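Local coordinates for protein glycerol kinase, putative (Plasmodium falciparum, PDB 2W40) that probably phosphorylates glycerol with ATP to give sn-glycerol 3-phosphate, as a member of the FGGY kinase family with the actin-like ATPase fold, at residues I126-F134 / D201-N209; A257-K265 / F273-K281. All coordinates share one frame; numbering follows the deposited sequence.

Contact 1 (I126-F134 / D201-N209). With EDO (1,2-ethanediol), chain B; EDO (1,2-ethanediol), chain D.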
loop_
_atom_site.group_PDB
_atom_site.type_symbol
_atom_site.label_atom_id
_atom_site.label_comp_id
_atom_site.label_asym_id
_atom_site.label_seq_id
_atom_site.Cartn_x
_atom_site.Cartn_y
_atom_site.Cartn_z
ATOM N N ILE C 126 -28.026 -19.897 16.502
ATOM C CA ILE C 126 -26.581 -20.209 16.706
ATOM C C ILE C 126 -25.991 -19.323 17.865
ATOM O O ILE C 126 -25.264 -19.779 18.703
ATOM C CB ILE C 126 -25.795 -20.094 15.377
ATOM C CG1 ILE C 126 -26.484 -20.984 14.279
ATOM C CG2 ILE C 126 -24.306 -20.273 15.630
ATOM C CD1 ILE C 126 -26.418 -22.375 14.525
ATOM N N GLN C 127 -26.382 -18.062 17.846
ATOM C CA GLN C 127 -25.905 -17.092 18.814
ATOM C C GLN C 127 -26.404 -17.419 20.178
ATOM O O GLN C 127 -25.642 -17.386 21.162
ATOM C CB GLN C 127 -26.239 -15.702 18.362
ATOM C CG GLN C 127 -25.670 -14.615 19.347
ATOM C CD GLN C 127 -26.336 -13.245 19.222
ATOM O OE1 GLN C 127 -27.494 -13.080 18.741
ATOM N NE2 GLN C 127 -25.612 -12.241 19.716
ATOM N N LYS C 128 -27.679 -17.790 20.306
ATOM C CA LYS C 128 -28.244 -18.150 21.628
ATOM C C LYS C 128 -27.514 -19.374 22.174
ATOM O O LYS C 128 -27.190 -19.475 23.312
ATOM C CB LYS C 128 -29.733 -18.413 21.561
ATOM C CG LYS C 128 -30.661 -17.180 21.343
ATOM C CD LYS C 128 -30.267 -15.916 22.229
ATOM C CE LYS C 128 -31.255 -14.739 22.049
ATOM N NZ LYS C 128 -30.627 -13.349 22.135
ATOM N N LYS C 129 -27.207 -20.319 21.300
ATOM C CA LYS C 129 -26.553 -21.533 21.765
ATOM C C LYS C 129 -25.113 -21.288 22.229
ATOM O O LYS C 129 -24.711 -21.828 23.226
ATOM C CB LYS C 129 -26.686 -22.573 20.690
ATOM C CG LYS C 129 -25.982 -23.905 20.977
ATOM C CD LYS C 129 -26.454 -24.665 22.209
ATOM C CE LYS C 129 -27.975 -25.253 22.184
ATOM N NZ LYS C 129 -28.141 -26.212 21.019
ATOM N N THR C 130 -24.348 -20.589 21.370
ATOM C CA THR C 130 -22.884 -20.541 21.461
ATOM C C THR C 130 -22.312 -19.218 21.875
ATOM O O THR C 130 -21.145 -19.127 22.179
ATOM C CB THR C 130 -22.182 -20.989 20.125
ATOM O OG1 THR C 130 -22.432 -19.943 19.157
ATOM C CG2 THR C 130 -22.601 -22.396 19.679
ATOM N N GLY C 131 -23.064 -18.138 21.744
ATOM C CA GLY C 131 -22.524 -16.797 21.903
ATOM C C GLY C 131 -22.026 -15.981 20.722
ATOM O O GLY C 131 -21.787 -14.784 20.811
ATOM N N THR C 132 -22.081 -16.616 19.554
ATOM C CA THR C 132 -21.619 -16.029 18.317
ATOM C C THR C 132 -22.474 -16.511 17.125
ATOM O O THR C 132 -23.073 -17.561 17.216
ATOM C CB THR C 132 -20.088 -16.437 18.021
ATOM O OG1 THR C 132 -19.561 -15.629 16.955
ATOM C CG2 THR C 132 -19.952 -17.992 17.826
ATOM N N TYR C 133 -22.446 -15.678 16.087
ATOM C CA TYR C 133 -22.886 -16.153 14.738
ATOM C C TYR C 133 -21.754 -16.962 14.100
ATOM O O TYR C 133 -20.634 -16.962 14.604
ATOM C CB TYR C 133 -23.203 -14.968 13.883
ATOM C CG TYR C 133 -24.290 -14.023 14.345
ATOM C CD1 TYR C 133 -25.409 -14.472 14.912
ATOM C CD2 TYR C 133 -24.125 -12.686 14.258
ATOM C CE1 TYR C 133 -26.469 -13.655 15.225
ATOM C CE2 TYR C 133 -25.124 -11.827 14.699
ATOM C CZ TYR C 133 -26.331 -12.359 15.164
ATOM O OH TYR C 133 -27.381 -11.505 15.592
ATOM N N PHE C 134 -22.062 -17.738 13.051
ATOM C CA PHE C 134 -21.015 -18.366 12.242
ATOM C C PHE C 134 -20.054 -17.279 11.801
ATOM O O PHE C 134 -20.452 -16.189 11.357
ATOM C CB PHE C 134 -21.625 -19.019 10.967
ATOM C CG PHE C 134 -22.498 -20.252 11.213
ATOM C CD1 PHE C 134 -22.408 -21.044 12.375
ATOM C CD2 PHE C 134 -23.439 -20.641 10.278
ATOM C CE1 PHE C 134 -23.226 -22.201 12.578
ATOM C CE2 PHE C 134 -24.249 -21.780 10.539
ATOM C CZ PHE C 134 -24.085 -22.572 11.594
ATOM N N ASP C 201 -22.027 -29.319 22.705
ATOM C CA ASP C 201 -23.420 -29.382 22.207
ATOM C C ASP C 201 -23.530 -30.361 21.029
ATOM O O ASP C 201 -22.864 -30.197 19.973
ATOM C CB ASP C 201 -23.856 -28.023 21.773
ATOM C CG ASP C 201 -25.343 -27.997 21.430
ATOM O OD1 ASP C 201 -26.184 -28.226 22.326
ATOM O OD2 ASP C 201 -25.597 -27.855 20.211
ATOM N N GLU C 202 -24.411 -31.341 21.201
ATOM C CA GLU C 202 -24.596 -32.370 20.178
ATOM C C GLU C 202 -25.043 -31.813 18.825
ATOM O O GLU C 202 -24.526 -32.196 17.779
ATOM C CB GLU C 202 -25.553 -33.488 20.673
ATOM C CG GLU C 202 -25.552 -34.692 19.734
ATOM C CD GLU C 202 -26.471 -35.827 20.183
ATOM O OE1 GLU C 202 -26.819 -35.871 21.393
ATOM O OE2 GLU C 202 -26.825 -36.634 19.280
ATOM N N LYS C 203 -25.954 -30.834 18.870
ATOM C CA LYS C 203 -26.466 -30.230 17.665
ATOM C C LYS C 203 -25.374 -29.481 16.906
ATOM O O LYS C 203 -25.202 -29.589 15.688
ATOM C CB LYS C 203 -27.634 -29.294 18.010
ATOM C CG LYS C 203 -28.946 -29.927 18.474
ATOM C CD LYS C 203 -30.154 -28.942 18.477
ATOM C CE LYS C 203 -31.281 -29.555 19.322
ATOM N NZ LYS C 203 -30.793 -29.788 20.744
ATOM N N MET C 204 -24.563 -28.664 17.611
ATOM C CA MET C 204 -23.477 -28.017 16.948
ATOM C C MET C 204 -22.485 -29.028 16.354
ATOM O O MET C 204 -21.924 -28.816 15.262
ATOM C CB MET C 204 -22.732 -27.112 17.923
ATOM C CG MET C 204 -23.541 -25.929 18.515
ATOM S SD MET C 204 -24.463 -24.955 17.292
ATOM C CE MET C 204 -23.232 -24.569 16.034
ATOM N N CYS C 205 -22.167 -30.064 17.115
ATOM C CA CYS C 205 -21.253 -31.101 16.602
ATOM C C CYS C 205 -21.763 -31.712 15.311
ATOM O O CYS C 205 -21.019 -31.944 14.393
ATOM C CB CYS C 205 -20.971 -32.138 17.678
ATOM S SG CYS C 205 -19.839 -31.463 19.006
ATOM N N LYS C 206 -23.071 -31.934 15.257
ATOM C CA LYS C 206 -23.717 -32.494 14.041
ATOM C C LYS C 206 -23.584 -31.574 12.868
ATOM O O LYS C 206 -23.194 -32.001 11.757
ATOM C CB LYS C 206 -25.203 -32.875 14.309
ATOM C CG LYS C 206 -25.915 -33.433 13.113
ATOM C CD LYS C 206 -27.438 -33.685 13.373
ATOM C CE LYS C 206 -28.168 -34.424 12.180
ATOM N NZ LYS C 206 -27.373 -35.638 11.737
ATOM N N ILE C 207 -23.767 -30.275 13.099
ATOM C CA ILE C 207 -23.623 -29.319 12.034
ATOM C C ILE C 207 -22.227 -29.415 11.458
ATOM O O ILE C 207 -22.073 -29.438 10.231
ATOM C CB ILE C 207 -23.886 -27.838 12.567
ATOM C CG1 ILE C 207 -25.362 -27.624 12.951
ATOM C CG2 ILE C 207 -23.414 -26.790 11.547
ATOM C CD1 ILE C 207 -25.624 -26.225 13.711
ATOM N N PHE C 208 -21.223 -29.543 12.345
ATOM C CA PHE C 208 -19.867 -29.484 11.905
ATOM C C PHE C 208 -19.244 -30.832 11.548
ATOM O O PHE C 208 -18.027 -30.946 11.389
ATOM C CB PHE C 208 -19.063 -28.664 12.887
ATOM C CG PHE C 208 -19.414 -27.189 12.817
ATOM C CD1 PHE C 208 -19.088 -26.435 11.699
ATOM C CD2 PHE C 208 -20.135 -26.565 13.864
ATOM C CE1 PHE C 208 -19.481 -25.085 11.592
ATOM C CE2 PHE C 208 -20.503 -25.227 13.773
ATOM C CZ PHE C 208 -20.183 -24.489 12.662
ATOM N N ASN C 209 -20.079 -31.854 11.476
ATOM C CA ASN C 209 -19.703 -33.258 11.074
ATOM C C ASN C 209 -18.781 -33.960 12.038
ATOM O O ASN C 209 -17.981 -34.916 11.683
ATOM C CB ASN C 209 -18.975 -33.227 9.707
ATOM C CG ASN C 209 -19.808 -32.787 8.530
ATOM O OD1 ASN C 209 -20.821 -32.050 8.593
ATOM N ND2 ASN C 209 -19.334 -33.203 7.389
HETATM C C1 EDO B . -22.605 -11.849 17.583
HETATM O O1 EDO B . -23.081 -10.512 17.866
HETATM C C2 EDO B . -21.404 -11.844 16.675
HETATM O O2 EDO B . -20.999 -13.119 16.409
HETATM C C1 EDO D . -28.023 -25.205 16.598
HETATM O O1 EDO D . -29.397 -25.232 16.199
HETATM C C2 EDO D . -28.077 -24.232 17.746
HETATM O O2 EDO D . -28.886 -24.766 18.814
#

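Contact 2 (A257-K265 / F273-K281)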
loop_
_atom_site.group_PDB
_atom_site.type_symbol
_atom_site.label_atom_id
_atom_site.label_comp_id
_atom_site.label_asym_id
_atom_site.label_seq_id
_atom_site.Cartn_x
_atom_site.Cartn_y
_atom_site.Cartn_z
ATOM N N ALA C 257 -7.281 -7.661 36.803
ATOM C CA ALA C 257 -8.302 -7.734 37.914
ATOM C C ALA C 257 -9.652 -7.106 37.550
ATOM O O ALA C 257 -10.231 -6.424 38.375
ATOM C CB ALA C 257 -7.804 -7.063 39.236
ATOM N N ILE C 258 -10.128 -7.334 36.316
ATOM C CA ILE C 258 -11.417 -6.829 35.906
ATOM C C ILE C 258 -12.460 -7.902 36.290
ATOM O O ILE C 258 -13.072 -8.674 35.521
ATOM C CB ILE C 258 -11.430 -6.272 34.479
ATOM C CG1 ILE C 258 -11.315 -7.393 33.559
ATOM C CG2 ILE C 258 -10.353 -5.048 34.227
ATOM C CD1 ILE C 258 -12.106 -7.049 32.184
ATOM N N PHE C 259 -12.710 -7.964 37.588
ATOM C CA PHE C 259 -13.561 -8.964 38.188
ATOM C C PHE C 259 -14.954 -8.507 38.485
ATOM O O PHE C 259 -15.799 -9.359 38.846
ATOM C CB PHE C 259 -12.932 -9.439 39.539
ATOM C CG PHE C 259 -11.567 -10.048 39.421
ATOM C CD1 PHE C 259 -11.354 -11.095 38.545
ATOM C CD2 PHE C 259 -10.479 -9.568 40.113
ATOM C CE1 PHE C 259 -10.097 -11.712 38.500
ATOM C CE2 PHE C 259 -9.224 -10.138 40.023
ATOM C CZ PHE C 259 -9.022 -11.168 39.184
ATOM N N ASP C 260 -15.205 -7.188 38.452
ATOM C CA ASP C 260 -16.552 -6.690 38.730
ATOM C C ASP C 260 -17.314 -6.425 37.461
ATOM O O ASP C 260 -16.762 -5.972 36.450
ATOM C CB ASP C 260 -16.543 -5.376 39.508
ATOM C CG ASP C 260 -15.910 -5.480 40.910
ATOM O OD1 ASP C 260 -15.982 -6.544 41.517
ATOM O OD2 ASP C 260 -15.336 -4.454 41.380
ATOM N N GLU C 261 -18.615 -6.663 37.531
ATOM C CA GLU C 261 -19.497 -6.315 36.449
ATOM C C GLU C 261 -19.265 -4.863 35.982
ATOM O O GLU C 261 -19.164 -3.892 36.816
ATOM C CB GLU C 261 -20.927 -6.564 36.932
ATOM C CG GLU C 261 -21.945 -6.534 35.924
ATOM C CD GLU C 261 -23.273 -6.911 36.505
ATOM O OE1 GLU C 261 -23.374 -7.562 37.636
ATOM O OE2 GLU C 261 -24.247 -6.571 35.803
ATOM N N GLY C 262 -19.153 -4.715 34.651
ATOM C CA GLY C 262 -18.901 -3.475 33.990
ATOM C C GLY C 262 -17.463 -3.033 33.776
ATOM O O GLY C 262 -17.221 -2.060 33.076
ATOM N N GLU C 263 -16.536 -3.674 34.424
ATOM C CA GLU C 263 -15.180 -3.407 34.206
ATOM C C GLU C 263 -14.755 -4.013 32.865
ATOM O O GLU C 263 -15.194 -5.160 32.513
ATOM C CB GLU C 263 -14.296 -3.967 35.276
ATOM C CG GLU C 263 -14.449 -3.342 36.713
ATOM C CD GLU C 263 -13.319 -3.775 37.605
ATOM O OE1 GLU C 263 -13.378 -4.896 38.162
ATOM O OE2 GLU C 263 -12.281 -3.012 37.659
ATOM N N ALA C 264 -13.868 -3.271 32.216
ATOM C CA ALA C 264 -13.397 -3.560 30.827
ATOM C C ALA C 264 -11.910 -3.400 30.645
ATOM O O ALA C 264 -11.309 -2.491 31.207
ATOM C CB ALA C 264 -14.063 -2.733 29.836
ATOM N N LYS C 265 -11.316 -4.275 29.823
ATOM C CA LYS C 265 -9.897 -4.147 29.451
ATOM C C LYS C 265 -9.777 -4.271 27.936
ATOM O O LYS C 265 -10.619 -4.851 27.263
ATOM C CB LYS C 265 -9.050 -5.141 30.141
ATOM C CG LYS C 265 -9.313 -6.631 29.700
ATOM C CD LYS C 265 -8.325 -7.046 28.554
ATOM C CE LYS C 265 -8.615 -8.429 27.995
ATOM N NZ LYS C 265 -8.012 -8.555 26.674
ATOM N N PHE C 273 -8.074 -7.002 21.539
ATOM C CA PHE C 273 -9.253 -7.667 22.117
ATOM C C PHE C 273 -9.772 -6.898 23.344
ATOM O O PHE C 273 -9.082 -6.798 24.334
ATOM C CB PHE C 273 -8.938 -9.097 22.482
ATOM C CG PHE C 273 -8.380 -9.862 21.295
ATOM C CD1 PHE C 273 -9.252 -10.463 20.388
ATOM C CD2 PHE C 273 -7.060 -9.886 21.006
ATOM C CE1 PHE C 273 -8.770 -11.060 19.246
ATOM C CE2 PHE C 273 -6.617 -10.585 19.904
ATOM C CZ PHE C 273 -7.503 -11.096 19.023
ATOM N N LEU C 274 -11.006 -6.396 23.243
ATOM C CA LEU C 274 -11.661 -5.687 24.343
ATOM C C LEU C 274 -12.667 -6.656 24.941
ATOM O O LEU C 274 -13.552 -7.152 24.222
ATOM C CB LEU C 274 -12.335 -4.434 23.816
ATOM C CG LEU C 274 -12.781 -3.407 24.925
ATOM C CD1 LEU C 274 -12.975 -2.034 24.346
ATOM C CD2 LEU C 274 -14.059 -3.910 25.480
ATOM N N LEU C 275 -12.565 -6.894 26.264
ATOM C CA LEU C 275 -13.572 -7.633 26.964
ATOM C C LEU C 275 -14.162 -6.807 28.090
ATOM O O LEU C 275 -13.421 -6.140 28.858
ATOM C CB LEU C 275 -13.049 -8.940 27.533
ATOM C CG LEU C 275 -12.807 -10.063 26.479
ATOM C CD1 LEU C 275 -11.463 -9.906 25.749
ATOM C CD2 LEU C 275 -12.890 -11.467 27.147
ATOM N N ILE C 276 -15.469 -6.896 28.210
ATOM C CA ILE C 276 -16.155 -6.323 29.386
ATOM C C ILE C 276 -16.797 -7.414 30.203
ATOM O O ILE C 276 -17.525 -8.231 29.650
ATOM C CB ILE C 276 -17.201 -5.225 28.959
ATOM C CG1 ILE C 276 -17.777 -4.520 30.226
ATOM C CG2 ILE C 276 -18.276 -5.751 27.983
ATOM C CD1 ILE C 276 -18.456 -3.113 29.963
ATOM N N ASN C 277 -16.629 -7.375 31.533
ATOM C CA ASN C 277 -17.222 -8.318 32.421
ATOM C C ASN C 277 -18.712 -8.008 32.617
ATOM O O ASN C 277 -19.072 -6.913 32.967
ATOM C CB ASN C 277 -16.415 -8.284 33.723
ATOM C CG ASN C 277 -16.758 -9.373 34.742
ATOM O OD1 ASN C 277 -17.914 -9.697 34.971
ATOM N ND2 ASN C 277 -15.717 -9.828 35.461
ATOM N N THR C 278 -19.570 -8.981 32.325
ATOM C CA THR C 278 -21.027 -8.809 32.427
ATOM C C THR C 278 -21.558 -9.529 33.671
ATOM O O THR C 278 -22.771 -9.742 33.820
ATOM C CB THR C 278 -21.778 -9.247 31.124
ATOM O OG1 THR C 278 -21.612 -10.653 30.964
ATOM C CG2 THR C 278 -21.326 -8.498 29.829
ATOM N N GLY C 279 -20.647 -9.873 34.586
ATOM C CA GLY C 279 -21.041 -10.594 35.819
ATOM C C GLY C 279 -21.600 -11.980 35.488
ATOM O O GLY C 279 -21.194 -12.612 34.511
ATOM N N GLU C 280 -22.567 -12.444 36.275
ATOM C CA GLU C 280 -23.169 -13.784 36.029
ATOM C C GLU C 280 -24.203 -13.836 34.860
ATOM O O GLU C 280 -24.678 -14.923 34.502
ATOM C CB GLU C 280 -23.800 -14.301 37.337
ATOM C CG GLU C 280 -22.732 -14.673 38.380
ATOM C CD GLU C 280 -23.360 -15.130 39.729
ATOM O OE1 GLU C 280 -24.634 -15.041 39.896
ATOM O OE2 GLU C 280 -22.549 -15.575 40.573
ATOM N N LYS C 281 -24.542 -12.658 34.305
ATOM C CA LYS C 281 -25.579 -12.505 33.283
ATOM C C LYS C 281 -24.930 -12.718 31.933
ATOM O O LYS C 281 -23.881 -12.126 31.627
ATOM C CB LYS C 281 -26.166 -11.082 33.330
ATOM C CG LYS C 281 -27.278 -10.791 32.251
ATOM C CD LYS C 281 -27.879 -9.336 32.294
ATOM C CE LYS C 281 -28.728 -9.031 31.037
ATOM N NZ LYS C 281 -28.698 -10.179 29.927
HETATM O O HOH W 1 -18.186 -10.165 37.808
HETATM O O HOH W 2 -24.285 -7.271 33.006
HETATM O O HOH W 3 -23.664 -10.557 38.215
#

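Contact 1 (I126-F134 / D201-N209)
Lys129 and Asp201 form a salt bridge at one end of a helix-helix contact in the N-terminal FGGY domain, where the axes of 126-130 and 202-207 come within 11.5 Å and cross at -123°. Lys129 NZ gives weak bonds to both carboxylate oxygens and lies 3.1 Å from Asp201 OD1. The lysine chain, bent at chi2, chi3 and chi4, curls the ammonium back to a third acceptor, O2 of the chain D ethanediol (probably from the crystallisation liquor), hydrogen-bonded at 2.7 Å from Lys129 NZ. Lys203 NZ stands 4.5 Å from Lys129 NZ, a like charge that Asp201 probably offsets.

Beyond the salt bridge the filling is apolar. Met204, bent at chi2 and chi3, rests CG on Thr130 CG2 while CE reaches Ile126 CD1 and the edge of the Phe134 ring. Ile126 and Ile207 meet tip to tip, CD1 to CD1 at 4.0 Å, and C1 of the same ethanediol lies beside both methyls. At the far end the edge of Phe208 turns toward the face of Phe134 in an offset edge-to-face pair with planes at 76°; Phe141 stacks edge-to-face with each. Ile207 CG2 sits over the centre of one face of Phe208.

Local bonds within each segment position this shell. Thr130 OG1 bonds to Ile126 O from above the carbonyl plane, and Thr130 N donates to the same oxygen. Asp201 is the N-cap of helix 202-207: its OD2 accepts from Met204 N at 2.9 Å on the anti side, 26° out of the carboxylate plane.

Contact 2 (A257-K265 / F273-K281)
With chi1 -171°, Asn277 holds its amide away from its own backbone N and extends it toward the loop before strand 264-268, where Asn277 ND2 donates to Ile258 O at 2.9 Å. That oxygen lies near the amide plane, 12° out of it. The other end of the amide turns back: Asn277 OD1 accepts from Gly279 N at 2.8 Å, an Asx turn, while a water bridges Asn277 OD1 and Phe259 O. In Lys265, chi1 of 67° places CG between backbone N and carbonyl carbon; the chain then runs alongside Leu275, and NZ approaches Phe273 O from above its carbonyl plane. Thr267 OG1 is a further partner of this ammonium.

These residues belong to an antiparallel beta hairpin of strands 264-268 and 272-279. Lys265 and Leu275 are a hydrogen-bonded pair, with Lys265 N to Leu275 O and Leu275 N to Lys265 O both 3.0 Å. Ala264 and Ile276 are a non-hydrogen-bonded pair, CB to CB at 4.1 Å on the opposite face. The ladder continues: Asn277 N donates to Glu263 O at 2.8 Å, and Asn277 O accepts from Gly262 N in a nearly straight bond. Gly262 lies in a type II turn closed by Glu263 N to Asp260 O and braced by Asp260 N to Glu263 OE1. At the outer end Glu261 reaches over Thr278 and Gly279, and two waters link its carboxylate to Thr278 O and Glu280 N.

Bonds at both ends fix which way the Asn277 amide is turned: ND2 gives hydrogen bonds to Ile258 O and Tyr295 OH, and OD1 accepts from Gly279 N.

From 126-134 the chain runs 66 residues, about half of them helical, before 201-209, where contact 1 closes a long loop within the N-terminal FGGY domain. Only later, after strand 241-247 and helix 248-255, does it reach 257-265; contact 2 then closes a short hairpin across seven residues, among them Thr270, which binds ADP in another structure of this protein; no ADP is bound to this chain. The two loops follow in series, neither nested nor crossed. Contact 1 pairs two peripheral helices, whereas contact 2 joins neighbouring strands of the seven-stranded mixed sheet. Their centres are 24 Å apart, with nearest atoms about 9 Å apart.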